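Side-chain contacts in outer membrane protein OMP121 (Bacteroides thetaiotaomicron, PDB 5FQ8), which probably imports a nutrient across the bacterial outer membrane as a TonB-dependent receptor and binds calcium and magnesium: residues 876-880 with 881-885; 155-158 with 159-163; 914-918 with 919-923; 368-372 with 373-377; 947-950 with 951-955. All blocks are in the same frame, centred on the assembly; numbering follows the deposited sequence.

Contact 1: residues 876-880 with 881-885; sequences TPITS and SNIYK
The side-chain amide of N882 lies alongside T879, both groups pointing the same way, with T879 OG1 3.4 Å from N882 ND2 at an angle too poor for a hydrogen bond. One residue beyond I883, the Y884 ring has CB of its neighbour K885 over the centre of one face, 3.7 Å above the plane, and a water at its edge, in the ring plane; the same ring also meets that of W202. That water bridges the backbone, donating to S880 O at 2.8 Å and accepting from Y884 N. Two direct bonds draw the chain into the first turn of a helix: N882 N gives its hydrogen to T879 O at 2.9 Å, and I883 N to S880 O at 3.2 Å. Over this turn I878 reaches forward to I883, with CG2 4.1 Å from I883 CG1. CG2 of I878 stands anti to its own backbone N (chi1 -62°), which directs that branch at the helix. The i to i+5 spacing is consistent with a hydrophobic staple, in which an apolar residue just ahead of a helix clasps one in its first turn. S880 OG bonds outward to an acidic side chain on the chain of another protein. The whole start thus sits where the loop after strand 868-873 enters helix 880-889, with I878 packed on V856 and S880 on P853.

Contact 2: residues 155-158 with 159-163; sequences SRAA and NGVVM
A157 and V161 meet methyl to methyl, A157 CB lying 3.5 Å from V161 CG2. V161 offers this branch because CG1 is anti to the backbone N (chi1 177°), which leaves CG2 beside that nitrogen and facing back to the alanine. The bend that brings the two together is closed by G160 N, which donates to A157 O at 2.9 Å from above the carbonyl plane. A weak bond precedes it, from N159 N to R156 O at 3.4 Å, continuing the 3-10 winding. G160 then turns the chain at a positive phi of 94°, where a side chain would run into the carbonyl oxygen of N159. Farther out, L144 and V103 pack on V161, T150 lies against A157, and A158 O accepts a hydrogen bond from R670 of the barrel. Such a tight 3-10 turn, released through a glycine, delivers the chain into strand 161-166, which lies between strands 138-144 and 101-103 in the small mixed sheet of the TonB-dependent receptor plug domain.

Contact 3: residues 914-918 with 919-923; sequences WDLPK and RWLAK
W920 lays its indole against P917, and its side chain can be followed outward from there. CB stays near the proline backbone, 3.7 Å from P917 O, the oxygen that accepts a hydrogen bond from W920 N at 3.0 Å. CG is set anti to the carbonyl carbon (chi1 -69°), a torsion that carries the indole back over the proline. There P917 CG sits above the five-membered ring, 3.5 Å from its centroid and only 9° off the normal, a clear CH-pi contact. Farther along, CE3 comes within 4.5 Å of L916 CD1. At the far rim CZ3 reaches W914 CZ2 at 3.8 Å, the two indole planes being inclined at 83°. P917 CB also lies over one face of the R919 guanidinium, 3.2 Å from R919 NH2. The chemistry is thus almost wholly apolar: one backbone bond fixes the turn after strand 899-915, while proline and tryptophan surfaces, on the outside of the protein and possibly facing lipid, hold the side chains together.

Contact 4: residues 368-372 with 373-377; sequences PYYIL and NNYLN
N374 turns its side-chain amide back on Y370: ND2 donates to Y370 O at 3.0 Å, nearly straight at 158°, and the oxygen lies close to the amide plane. The same oxygen receives a weak bond from N374 N, so two donors of one residue grip it. One residue earlier the pattern recurs, N373 N bonding to Y369 O at 3.1 Å with a weak second bond from N373 ND2. Y375 N adds a weak bond to I371 O. These side chains thus tie themselves to carbonyls four residues back, in the closing turn of helix 368-374, just before barrel strand 376-394; the side chain of L372 is about 7 Å from a bound calcium ion. Holding the amide this way stacks it on the tyrosine. The planes of the N374 amide and the Y370 ring are 20° apart, and ND2 stands 3.2 Å above the ring, over its centre. Y370 CG is anti to the backbone N (chi1 -174°), which swings the ring under the asparagine, and its OH bonds to Y424 OH. An alanine in place of Y370 is likely to leave the N374 amide without a surface to lie on and the Y424 hydroxyl without this partner. I371 CG2 lies over one face of the Y375 ring, 4.1 Å from its centroid. The two tyrosines approach at their edges, Y370 CE1 4.3 Å from Y375 CE1.

Contact 5: residues 947-950 with 951-955; sequences TFID and PEMTS
D950 bends its carboxylate forward over P951 to take the backbone hydrogen of E952, with OD1 2.9 Å from E952 N and the donor above the carboxylate plane. This is an Asx turn with proline at its middle; the aspartate reaches it by holding CG anti to the backbone N (chi1 164°). P951, the second heavily buried residue, touches I949, whose CD1 comes to 4.0 Å from P951 CA. P951 O in turn accepts a weak bond from M953 N at 3.0 Å, closing an inverse gamma turn centred on E952. Across the bend the M953 sulfur rests against I949, SD to CB 4.1 Å. A leucine in place of D950 would probably leave E952 N without its acceptor, and K906 and S972 without the D950 carboxylate they bind. Both acids are buried and run side by side, D950 OD2 and E952 OE1 4.7 Å apart. Salt bridges from K906 to each of them, and from R908 to E952, would probably offset the repulsion between like charges in this buried turn.

In the fold
The five contacts are separate local turns, none touching another. Contacts 4 and 5 come nearest, their centres 23 Å and their nearest atoms about 11 Å apart. Contact 4 lies beside a calcium site, the side chains of N373 and T285 being about 4 Å apart, whereas the M953 side chain of contact 5 stays about 10 Å from that of I283. The I883 side chain of contact 1 is about 8 Å from that of D850, a residue of another calcium site, and about 11 Å from a bound calcium ion. Contact 2, in the plug, lies across the chain's centre from contacts 1 and 4. Contact 3, at a barrel strand's end, is 71 Å from contact 1 between centres.

Contact 1: residues 876-880 with 881-885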
loop_
_atom_site.group_PDB
_atom_site.type_symbol
_atom_site.label_atom_id
_atom_site.label_comp_id
_atom_site.label_asym_id
_atom_site.label_seq_id
_atom_site.Cartn_x
_atom_site.Cartn_y
_atom_site.Cartn_z
ATOM N N THR B 876 -25.492 43.756 -27.339
ATOM C CA THR B 876 -25.825 43.040 -26.127
ATOM C C THR B 876 -24.836 43.374 -25.030
ATOM O O THR B 876 -23.632 43.181 -25.219
ATOM C CB THR B 876 -25.837 41.549 -26.356
ATOM O OG1 THR B 876 -26.631 41.245 -27.504
ATOM C CG2 THR B 876 -26.470 40.904 -25.183
ATOM N N PRO B 877 -25.287 43.876 -23.892
ATOM C CA PRO B 877 -24.391 44.051 -22.756
ATOM C C PRO B 877 -24.141 42.738 -22.040
ATOM O O PRO B 877 -24.933 41.799 -22.100
ATOM C CB PRO B 877 -25.162 45.018 -21.860
ATOM C CG PRO B 877 -26.572 44.698 -22.132
ATOM C CD PRO B 877 -26.643 44.364 -23.593
ATOM N N ILE B 878 -22.997 42.683 -21.376
ATOM C CA ILE B 878 -22.763 41.658 -20.374
ATOM C C ILE B 878 -23.431 42.137 -19.099
ATOM O O ILE B 878 -23.079 43.186 -18.565
ATOM C CB ILE B 878 -21.267 41.418 -20.157
ATOM C CG1 ILE B 878 -20.606 40.929 -21.432
ATOM C CG2 ILE B 878 -21.078 40.408 -19.089
ATOM C CD1 ILE B 878 -19.110 40.802 -21.290
ATOM N N THR B 879 -24.412 41.397 -18.627
ATOM C CA THR B 879 -25.176 41.885 -17.498
ATOM C C THR B 879 -24.348 41.824 -16.226
ATOM O O THR B 879 -23.346 41.114 -16.137
ATOM C CB THR B 879 -26.458 41.073 -17.320
ATOM O OG1 THR B 879 -26.132 39.693 -17.122
ATOM C CG2 THR B 879 -27.337 41.207 -18.546
ATOM N N SER B 880 -24.778 42.602 -15.239
ATOM C CA SER B 880 -24.147 42.564 -13.931
ATOM C C SER B 880 -24.036 41.143 -13.435
ATOM O O SER B 880 -22.993 40.727 -12.925
ATOM C CB SER B 880 -24.964 43.380 -12.945
ATOM O OG SER B 880 -25.399 44.568 -13.555
ATOM N N SER B 881 -25.111 40.375 -13.604
ATOM C CA SER B 881 -25.154 39.023 -13.084
ATOM C C SER B 881 -24.160 38.115 -13.784
ATOM O O SER B 881 -23.779 37.081 -13.229
ATOM C CB SER B 881 -26.573 38.469 -13.219
ATOM O OG SER B 881 -26.716 37.244 -12.522
ATOM N N ASN B 882 -23.727 38.468 -14.988
ATOM C CA ASN B 882 -22.797 37.616 -15.713
ATOM C C ASN B 882 -21.378 38.162 -15.763
ATOM O O ASN B 882 -20.511 37.516 -16.354
ATOM C CB ASN B 882 -23.279 37.384 -17.146
ATOM C CG ASN B 882 -24.463 36.439 -17.232
ATOM O OD1 ASN B 882 -24.669 35.581 -16.385
ATOM N ND2 ASN B 882 -25.246 36.598 -18.282
ATOM N N ILE B 883 -21.108 39.316 -15.156
ATOM C CA ILE B 883 -19.759 39.868 -15.220
ATOM C C ILE B 883 -18.770 38.925 -14.563
ATOM O O ILE B 883 -17.641 38.765 -15.036
ATOM C CB ILE B 883 -19.722 41.272 -14.590
ATOM C CG1 ILE B 883 -20.199 42.300 -15.601
ATOM C CG2 ILE B 883 -18.323 41.637 -14.131
ATOM C CD1 ILE B 883 -19.935 43.691 -15.194
ATOM N N TYR B 884 -19.189 38.256 -13.489
ATOM C CA TYR B 884 -18.331 37.268 -12.841
ATOM C C TYR B 884 -17.779 36.271 -13.838
ATOM O O TYR B 884 -16.641 35.815 -13.701
ATOM C CB TYR B 884 -19.100 36.518 -11.762
ATOM C CG TYR B 884 -19.897 35.363 -12.316
ATOM C CD1 TYR B 884 -21.128 35.578 -12.917
ATOM C CD2 TYR B 884 -19.412 34.057 -12.256
ATOM C CE1 TYR B 884 -21.858 34.547 -13.422
ATOM C CE2 TYR B 884 -20.133 33.012 -12.766
ATOM C CZ TYR B 884 -21.367 33.263 -13.352
ATOM O OH TYR B 884 -22.136 32.243 -13.876
ATOM N N LYS B 885 -18.572 35.917 -14.852
ATOM C CA LYS B 885 -18.130 34.908 -15.802
ATOM C C LYS B 885 -17.260 35.511 -16.895
ATOM O O LYS B 885 -16.384 34.825 -17.430
ATOM C CB LYS B 885 -19.341 34.189 -16.384
ATOM C CG LYS B 885 -19.021 33.161 -17.431
ATOM C CD LYS B 885 -20.270 32.543 -17.999
ATOM C CE LYS B 885 -19.926 31.414 -18.956
ATOM N NZ LYS B 885 -21.022 30.416 -19.038
HETATM O O HOH W 1 -21.059 38.910 -11.947
#

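Contact 2: residues 155-158 with 159-163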
loop_
_atom_site.group_PDB
_atom_site.type_symbol
_atom_site.label_atom_id
_atom_site.label_comp_id
_atom_site.label_asym_id
_atom_site.label_seq_id
_atom_site.Cartn_x
_atom_site.Cartn_y
_atom_site.Cartn_z
ATOM N N SER B 155 29.004 12.170 -21.671
ATOM C CA SER B 155 27.818 12.684 -22.343
ATOM C C SER B 155 27.118 13.745 -21.514
ATOM O O SER B 155 26.694 14.774 -22.048
ATOM C CB SER B 155 26.861 11.543 -22.657
ATOM O OG SER B 155 26.362 10.969 -21.472
ATOM N N ARG B 156 27.018 13.536 -20.203
ATOM C CA ARG B 156 26.280 14.485 -19.380
ATOM C C ARG B 156 26.872 15.876 -19.449
ATOM O O ARG B 156 26.203 16.841 -19.076
ATOM C CB ARG B 156 26.227 14.016 -17.931
ATOM C CG ARG B 156 25.553 12.691 -17.747
ATOM C CD ARG B 156 25.510 12.312 -16.309
ATOM N NE ARG B 156 26.717 11.626 -15.887
ATOM C CZ ARG B 156 26.888 11.138 -14.671
ATOM N NH1 ARG B 156 25.932 11.272 -13.774
ATOM N NH2 ARG B 156 28.006 10.522 -14.355
ATOM N N ALA B 157 28.099 16.006 -19.942
ATOM C CA ALA B 157 28.757 17.300 -19.963
ATOM C C ALA B 157 28.229 18.211 -21.055
ATOM O O ALA B 157 28.549 19.402 -21.045
ATOM C CB ALA B 157 30.260 17.111 -20.123
ATOM N N ALA B 158 27.435 17.691 -21.989
ATOM C CA ALA B 158 26.904 18.550 -23.033
ATOM C C ALA B 158 25.961 19.581 -22.463
ATOM O O ALA B 158 25.778 20.644 -23.056
ATOM C CB ALA B 158 26.185 17.732 -24.092
ATOM N N ASN B 159 25.354 19.294 -21.331
ATOM C CA ASN B 159 24.497 20.273 -20.696
ATOM C C ASN B 159 25.292 21.285 -19.924
ATOM O O ASN B 159 24.708 22.107 -19.218
ATOM C CB ASN B 159 23.483 19.582 -19.785
ATOM C CG ASN B 159 22.271 19.091 -20.542
ATOM O OD1 ASN B 159 21.621 19.845 -21.252
ATOM N ND2 ASN B 159 21.986 17.811 -20.427
ATOM N N GLY B 160 26.605 21.259 -20.075
ATOM C CA GLY B 160 27.486 22.056 -19.259
ATOM C C GLY B 160 27.988 21.288 -18.054
ATOM O O GLY B 160 27.466 20.237 -17.670
ATOM N N VAL B 161 29.028 21.832 -17.440
ATOM C CA VAL B 161 29.646 21.221 -16.274
ATOM C C VAL B 161 29.812 22.268 -15.190
ATOM O O VAL B 161 30.228 23.394 -15.468
ATOM C CB VAL B 161 31.009 20.595 -16.620
ATOM C CG1 VAL B 161 31.627 20.052 -15.377
ATOM C CG2 VAL B 161 30.849 19.505 -17.639
ATOM N N VAL B 162 29.488 21.905 -13.964
ATOM C CA VAL B 162 29.735 22.752 -12.806
ATOM C C VAL B 162 30.809 22.072 -11.973
ATOM O O VAL B 162 30.513 21.189 -11.164
ATOM C CB VAL B 162 28.475 22.990 -11.975
ATOM C CG1 VAL B 162 28.860 23.695 -10.725
ATOM C CG2 VAL B 162 27.482 23.798 -12.747
ATOM N N MET B 163 32.055 22.472 -12.166
ATOM C CA MET B 163 33.166 21.899 -11.429
ATOM C C MET B 163 33.311 22.620 -10.104
ATOM O O MET B 163 33.647 23.804 -10.072
ATOM C CB MET B 163 34.453 22.008 -12.233
ATOM C CG MET B 163 34.638 20.934 -13.249
ATOM S SD MET B 163 35.948 21.383 -14.359
ATOM C CE MET B 163 37.153 22.035 -13.209
#

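Contact 3: residues 914-918 with 919-923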
loop_
_atom_site.group_PDB
_atom_site.type_symbol
_atom_site.label_atom_id
_atom_site.label_comp_id
_atom_site.label_asym_id
_atom_site.label_seq_id
_atom_site.Cartn_x
_atom_site.Cartn_y
_atom_site.Cartn_z
ATOM N N TRP B 914 31.242 43.255 7.691
ATOM C CA TRP B 914 32.203 43.978 8.521
ATOM C C TRP B 914 33.267 43.029 9.068
ATOM O O TRP B 914 33.044 42.349 10.067
ATOM C CB TRP B 914 31.516 44.702 9.664
ATOM C CG TRP B 914 32.486 45.463 10.485
ATOM C CD1 TRP B 914 33.726 45.860 10.113
ATOM C CD2 TRP B 914 32.307 45.912 11.828
ATOM N NE1 TRP B 914 34.335 46.530 11.134
ATOM C CE2 TRP B 914 33.482 46.580 12.201
ATOM C CE3 TRP B 914 31.265 45.813 12.751
ATOM C CZ2 TRP B 914 33.646 47.151 13.456
ATOM C CZ3 TRP B 914 31.432 46.379 14.000
ATOM C CH2 TRP B 914 32.611 47.039 14.340
ATOM N N ASP B 915 34.434 43.016 8.435
ATOM C CA ASP B 915 35.595 42.308 8.959
ATOM C C ASP B 915 36.217 43.131 10.087
ATOM O O ASP B 915 36.650 44.260 9.857
ATOM C CB ASP B 915 36.602 42.088 7.833
ATOM C CG ASP B 915 37.059 40.662 7.725
ATOM O OD1 ASP B 915 37.350 40.044 8.772
ATOM O OD2 ASP B 915 37.131 40.165 6.579
ATOM N N LEU B 916 36.267 42.583 11.300
ATOM C CA LEU B 916 36.798 43.347 12.429
ATOM C C LEU B 916 38.309 43.534 12.296
ATOM O O LEU B 916 39.013 42.627 11.852
ATOM C CB LEU B 916 36.493 42.662 13.758
ATOM C CG LEU B 916 35.048 42.471 14.208
ATOM C CD1 LEU B 916 35.033 42.223 15.682
ATOM C CD2 LEU B 916 34.210 43.668 13.883
ATOM N N PRO B 917 38.830 44.689 12.695
ATOM C CA PRO B 917 40.275 44.930 12.621
ATOM C C PRO B 917 41.068 43.953 13.470
ATOM O O PRO B 917 40.776 43.750 14.651
ATOM C CB PRO B 917 40.407 46.354 13.160
ATOM C CG PRO B 917 39.220 46.504 14.068
ATOM C CD PRO B 917 38.126 45.813 13.330
ATOM N N LYS B 918 42.118 43.390 12.868
ATOM C CA LYS B 918 42.934 42.386 13.534
ATOM C C LYS B 918 43.466 42.857 14.878
ATOM O O LYS B 918 43.834 42.026 15.713
ATOM C CB LYS B 918 44.094 41.978 12.630
ATOM C CG LYS B 918 43.946 40.611 11.972
ATOM C CD LYS B 918 42.635 40.468 11.176
ATOM C CE LYS B 918 42.514 39.086 10.534
ATOM N NZ LYS B 918 41.320 38.958 9.660
ATOM N N ARG B 919 43.498 44.165 15.115
ATOM C CA ARG B 919 44.051 44.680 16.361
ATOM C C ARG B 919 43.116 44.422 17.530
ATOM O O ARG B 919 43.572 44.128 18.637
ATOM C CB ARG B 919 44.338 46.175 16.227
ATOM C CG ARG B 919 45.400 46.533 15.193
ATOM C CD ARG B 919 45.059 47.853 14.518
ATOM N NE ARG B 919 44.179 47.659 13.365
ATOM C CZ ARG B 919 43.328 48.571 12.900
ATOM N NH1 ARG B 919 43.220 49.748 13.497
ATOM N NH2 ARG B 919 42.575 48.303 11.840
ATOM N N TRP B 920 41.806 44.533 17.312
ATOM C CA TRP B 920 40.865 44.328 18.407
ATOM C C TRP B 920 40.924 42.910 18.929
ATOM O O TRP B 920 40.611 42.663 20.097
ATOM C CB TRP B 920 39.440 44.635 17.960
ATOM C CG TRP B 920 39.179 46.071 17.679
ATOM C CD1 TRP B 920 40.073 47.092 17.721
ATOM C CD2 TRP B 920 37.926 46.650 17.307
ATOM N NE1 TRP B 920 39.459 48.270 17.398
ATOM C CE2 TRP B 920 38.137 48.025 17.140
ATOM C CE3 TRP B 920 36.647 46.138 17.097
ATOM C CZ2 TRP B 920 37.123 48.894 16.778
ATOM C CZ3 TRP B 920 35.642 47.000 16.736
ATOM C CH2 TRP B 920 35.885 48.364 16.578
ATOM N N LEU B 921 41.285 41.970 18.077
ATOM C CA LEU B 921 41.433 40.579 18.465
ATOM C C LEU B 921 42.915 40.354 18.681
ATOM O O LEU B 921 43.683 40.249 17.724
ATOM C CB LEU B 921 40.891 39.650 17.393
ATOM C CG LEU B 921 39.806 40.197 16.485
ATOM C CD1 LEU B 921 39.708 39.292 15.291
ATOM C CD2 LEU B 921 38.498 40.263 17.231
ATOM N N ALA B 922 43.325 40.300 19.936
ATOM C CA ALA B 922 44.717 40.011 20.208
ATOM C C ALA B 922 44.789 39.343 21.559
ATOM O O ALA B 922 45.414 38.293 21.706
ATOM C CB ALA B 922 45.559 41.280 20.163
ATOM N N LYS B 923 44.115 39.928 22.542
ATOM C CA LYS B 923 44.005 39.309 23.850
ATOM C C LYS B 923 42.814 38.362 23.856
ATOM O O LYS B 923 42.177 38.147 24.893
ATOM C CB LYS B 923 43.867 40.378 24.932
ATOM C CG LYS B 923 45.104 41.239 25.112
ATOM C CD LYS B 923 46.240 40.441 25.715
ATOM C CE LYS B 923 47.578 40.911 25.203
ATOM N NZ LYS B 923 48.637 39.947 25.564
#

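Contact 4: residues 368-372 with 373-377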
loop_
_atom_site.group_PDB
_atom_site.type_symbol
_atom_site.label_atom_id
_atom_site.label_comp_id
_atom_site.label_asym_id
_atom_site.label_seq_id
_atom_site.Cartn_x
_atom_site.Cartn_y
_atom_site.Cartn_z
ATOM N N PRO B 368 -7.895 27.124 5.952
ATOM C CA PRO B 368 -6.466 26.924 5.689
ATOM C C PRO B 368 -5.698 26.479 6.898
ATOM O O PRO B 368 -4.705 25.760 6.763
ATOM C CB PRO B 368 -6.001 28.308 5.226
ATOM C CG PRO B 368 -7.229 29.040 4.856
ATOM C CD PRO B 368 -8.284 28.527 5.770
ATOM N N TYR B 369 -6.112 26.892 8.084
ATOM C CA TYR B 369 -5.395 26.461 9.270
ATOM C C TYR B 369 -5.681 25.008 9.594
ATOM O O TYR B 369 -4.843 24.343 10.205
ATOM C CB TYR B 369 -5.756 27.350 10.448
ATOM C CG TYR B 369 -5.340 28.796 10.297
ATOM C CD1 TYR B 369 -4.066 29.206 10.636
ATOM C CD2 TYR B 369 -6.230 29.747 9.835
ATOM C CE1 TYR B 369 -3.692 30.511 10.520
ATOM C CE2 TYR B 369 -5.864 31.055 9.715
ATOM C CZ TYR B 369 -4.592 31.437 10.061
ATOM O OH TYR B 369 -4.228 32.756 9.942
ATOM N N TYR B 370 -6.852 24.497 9.204
ATOM C CA TYR B 370 -7.093 23.067 9.327
ATOM C C TYR B 370 -6.157 22.291 8.418
ATOM O O TYR B 370 -5.519 21.331 8.850
ATOM C CB TYR B 370 -8.557 22.729 9.011
ATOM C CG TYR B 370 -8.870 21.273 9.276
ATOM C CD1 TYR B 370 -8.568 20.294 8.339
ATOM C CD2 TYR B 370 -9.428 20.875 10.479
ATOM C CE1 TYR B 370 -8.816 18.973 8.588
ATOM C CE2 TYR B 370 -9.683 19.545 10.734
ATOM C CZ TYR B 370 -9.375 18.606 9.785
ATOM O OH TYR B 370 -9.619 17.289 10.041
ATOM N N ILE B 371 -6.059 22.692 7.155
ATOM C CA ILE B 371 -5.261 21.930 6.201
ATOM C C ILE B 371 -3.809 21.860 6.649
ATOM O O ILE B 371 -3.165 20.811 6.541
ATOM C CB ILE B 371 -5.385 22.529 4.790
ATOM C CG1 ILE B 371 -6.846 22.590 4.369
ATOM C CG2 ILE B 371 -4.610 21.708 3.813
ATOM C CD1 ILE B 371 -7.067 23.252 3.035
ATOM N N LEU B 372 -3.273 22.969 7.169
ATOM C CA LEU B 372 -1.876 23.004 7.595
ATOM C C LEU B 372 -1.652 22.219 8.877
ATOM O O LEU B 372 -0.598 21.598 9.054
ATOM C CB LEU B 372 -1.420 24.447 7.791
ATOM C CG LEU B 372 -1.214 25.353 6.588
ATOM C CD1 LEU B 372 -1.276 26.755 7.068
ATOM C CD2 LEU B 372 0.109 25.078 5.953
ATOM N N ASN B 373 -2.629 22.222 9.766
ATOM C CA ASN B 373 -2.530 21.523 11.033
ATOM C C ASN B 373 -2.876 20.041 10.958
ATOM O O ASN B 373 -2.593 19.324 11.915
ATOM C CB ASN B 373 -3.443 22.191 12.049
ATOM C CG ASN B 373 -2.739 23.250 12.835
ATOM O OD1 ASN B 373 -1.620 23.053 13.285
ATOM N ND2 ASN B 373 -3.386 24.390 13.003
ATOM N N ASN B 374 -3.475 19.560 9.865
ATOM C CA ASN B 374 -3.990 18.205 9.830
ATOM C C ASN B 374 -3.582 17.384 8.627
ATOM O O ASN B 374 -3.952 16.213 8.562
ATOM C CB ASN B 374 -5.517 18.224 9.899
ATOM C CG ASN B 374 -6.016 18.675 11.234
ATOM O OD1 ASN B 374 -6.087 17.892 12.177
ATOM N ND2 ASN B 374 -6.355 19.944 11.336
ATOM N N TYR B 375 -2.855 17.939 7.680
ATOM C CA TYR B 375 -2.383 17.176 6.542
ATOM C C TYR B 375 -0.907 16.909 6.714
ATOM O O TYR B 375 -0.250 17.482 7.580
ATOM C CB TYR B 375 -2.657 17.919 5.238
ATOM C CG TYR B 375 -4.081 17.823 4.771
ATOM C CD1 TYR B 375 -5.122 18.245 5.570
ATOM C CD2 TYR B 375 -4.387 17.304 3.527
ATOM C CE1 TYR B 375 -6.407 18.154 5.150
ATOM C CE2 TYR B 375 -5.667 17.233 3.095
ATOM C CZ TYR B 375 -6.671 17.652 3.914
ATOM O OH TYR B 375 -7.963 17.567 3.492
ATOM N N LEU B 376 -0.391 16.013 5.893
ATOM C CA LEU B 376 0.978 15.560 6.059
ATOM C C LEU B 376 1.618 15.355 4.705
ATOM O O LEU B 376 1.010 14.761 3.814
ATOM C CB LEU B 376 1.031 14.268 6.855
ATOM C CG LEU B 376 2.421 13.691 7.048
ATOM C CD1 LEU B 376 2.927 14.208 8.343
ATOM C CD2 LEU B 376 2.370 12.197 7.060
ATOM N N ASN B 377 2.835 15.851 4.552
ATOM C CA ASN B 377 3.634 15.604 3.359
ATOM C C ASN B 377 5.102 15.790 3.738
ATOM O O ASN B 377 5.722 16.816 3.471
ATOM C CB ASN B 377 3.238 16.516 2.205
ATOM C CG ASN B 377 3.982 16.196 0.954
ATOM O OD1 ASN B 377 4.721 15.222 0.890
ATOM N ND2 ASN B 377 3.797 17.010 -0.057
#

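Contact 5: residues 947-950 with 951-955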
loop_
_atom_site.group_PDB
_atom_site.type_symbol
_atom_site.label_atom_id
_atom_site.label_comp_id
_atom_site.label_asym_id
_atom_site.label_seq_id
_atom_site.Cartn_x
_atom_site.Cartn_y
_atom_site.Cartn_z
ATOM N N THR B 947 0.439 41.864 -12.107
ATOM C CA THR B 947 0.346 42.288 -10.726
ATOM C C THR B 947 0.098 41.104 -9.821
ATOM O O THR B 947 -0.536 41.244 -8.775
ATOM C CB THR B 947 -0.768 43.305 -10.545
ATOM O OG1 THR B 947 -1.983 42.723 -11.001
ATOM C CG2 THR B 947 -0.490 44.550 -11.336
ATOM N N PHE B 948 0.573 39.932 -10.219
ATOM C CA PHE B 948 0.125 38.714 -9.571
ATOM C C PHE B 948 1.240 37.916 -8.923
ATOM O O PHE B 948 1.117 37.555 -7.754
ATOM C CB PHE B 948 -0.640 37.847 -10.584
ATOM C CG PHE B 948 -1.638 38.609 -11.378
ATOM C CD1 PHE B 948 -2.718 39.202 -10.764
ATOM C CD2 PHE B 948 -1.480 38.761 -12.728
ATOM C CE1 PHE B 948 -3.614 39.919 -11.484
ATOM C CE2 PHE B 948 -2.368 39.478 -13.445
ATOM C CZ PHE B 948 -3.446 40.055 -12.829
ATOM N N ILE B 949 2.319 37.618 -9.637
ATOM C CA ILE B 949 3.305 36.672 -9.144
ATOM C C ILE B 949 4.726 37.191 -9.283
ATOM O O ILE B 949 5.031 38.027 -10.136
ATOM C CB ILE B 949 3.217 35.335 -9.888
ATOM C CG1 ILE B 949 3.468 35.565 -11.368
ATOM C CG2 ILE B 949 1.898 34.702 -9.675
ATOM C CD1 ILE B 949 3.804 34.312 -12.110
ATOM N N ASP B 950 5.601 36.665 -8.443
ATOM C CA ASP B 950 7.023 36.706 -8.717
ATOM C C ASP B 950 7.248 35.596 -9.723
ATOM O O ASP B 950 7.106 34.424 -9.381
ATOM C CB ASP B 950 7.847 36.514 -7.443
ATOM C CG ASP B 950 9.303 36.166 -7.715
ATOM O OD1 ASP B 950 9.749 36.138 -8.869
ATOM O OD2 ASP B 950 10.022 35.915 -6.741
ATOM N N PRO B 951 7.585 35.917 -10.947
ATOM C CA PRO B 951 7.729 34.893 -11.983
ATOM C C PRO B 951 8.694 33.758 -11.685
ATOM O O PRO B 951 8.801 32.846 -12.506
ATOM C CB PRO B 951 8.234 35.703 -13.172
ATOM C CG PRO B 951 7.648 37.007 -12.989
ATOM C CD PRO B 951 7.604 37.261 -11.526
ATOM N N GLU B 952 9.408 33.784 -10.563
ATOM C CA GLU B 952 10.348 32.716 -10.258
ATOM C C GLU B 952 9.619 31.620 -9.484
ATOM O O GLU B 952 9.816 31.413 -8.286
ATOM C CB GLU B 952 11.536 33.257 -9.480
ATOM C CG GLU B 952 12.752 32.377 -9.577
ATOM C CD GLU B 952 13.929 32.886 -8.792
ATOM O OE1 GLU B 952 13.955 34.086 -8.474
ATOM O OE2 GLU B 952 14.824 32.072 -8.494
ATOM N N MET B 953 8.768 30.899 -10.208
ATOM C CA MET B 953 7.770 30.021 -9.612
ATOM C C MET B 953 7.464 28.857 -10.538
ATOM O O MET B 953 7.262 29.059 -11.736
ATOM C CB MET B 953 6.466 30.767 -9.361
ATOM C CG MET B 953 6.186 31.164 -7.966
ATOM S SD MET B 953 4.603 31.962 -8.017
ATOM C CE MET B 953 4.421 32.423 -6.320
ATOM N N THR B 954 7.364 27.651 -9.978
ATOM C CA THR B 954 6.788 26.547 -10.738
ATOM C C THR B 954 6.075 25.566 -9.830
ATOM O O THR B 954 6.210 25.591 -8.612
ATOM C CB THR B 954 7.827 25.787 -11.543
ATOM O OG1 THR B 954 7.162 25.066 -12.570
ATOM C CG2 THR B 954 8.568 24.811 -10.680
ATOM N N SER B 955 5.308 24.689 -10.457
ATOM C CA SER B 955 4.744 23.523 -9.801
ATOM C C SER B 955 5.115 22.263 -10.536
ATOM O O SER B 955 4.588 21.199 -10.229
ATOM C CB SER B 955 3.233 23.628 -9.701
ATOM O OG SER B 955 2.896 24.550 -8.697
#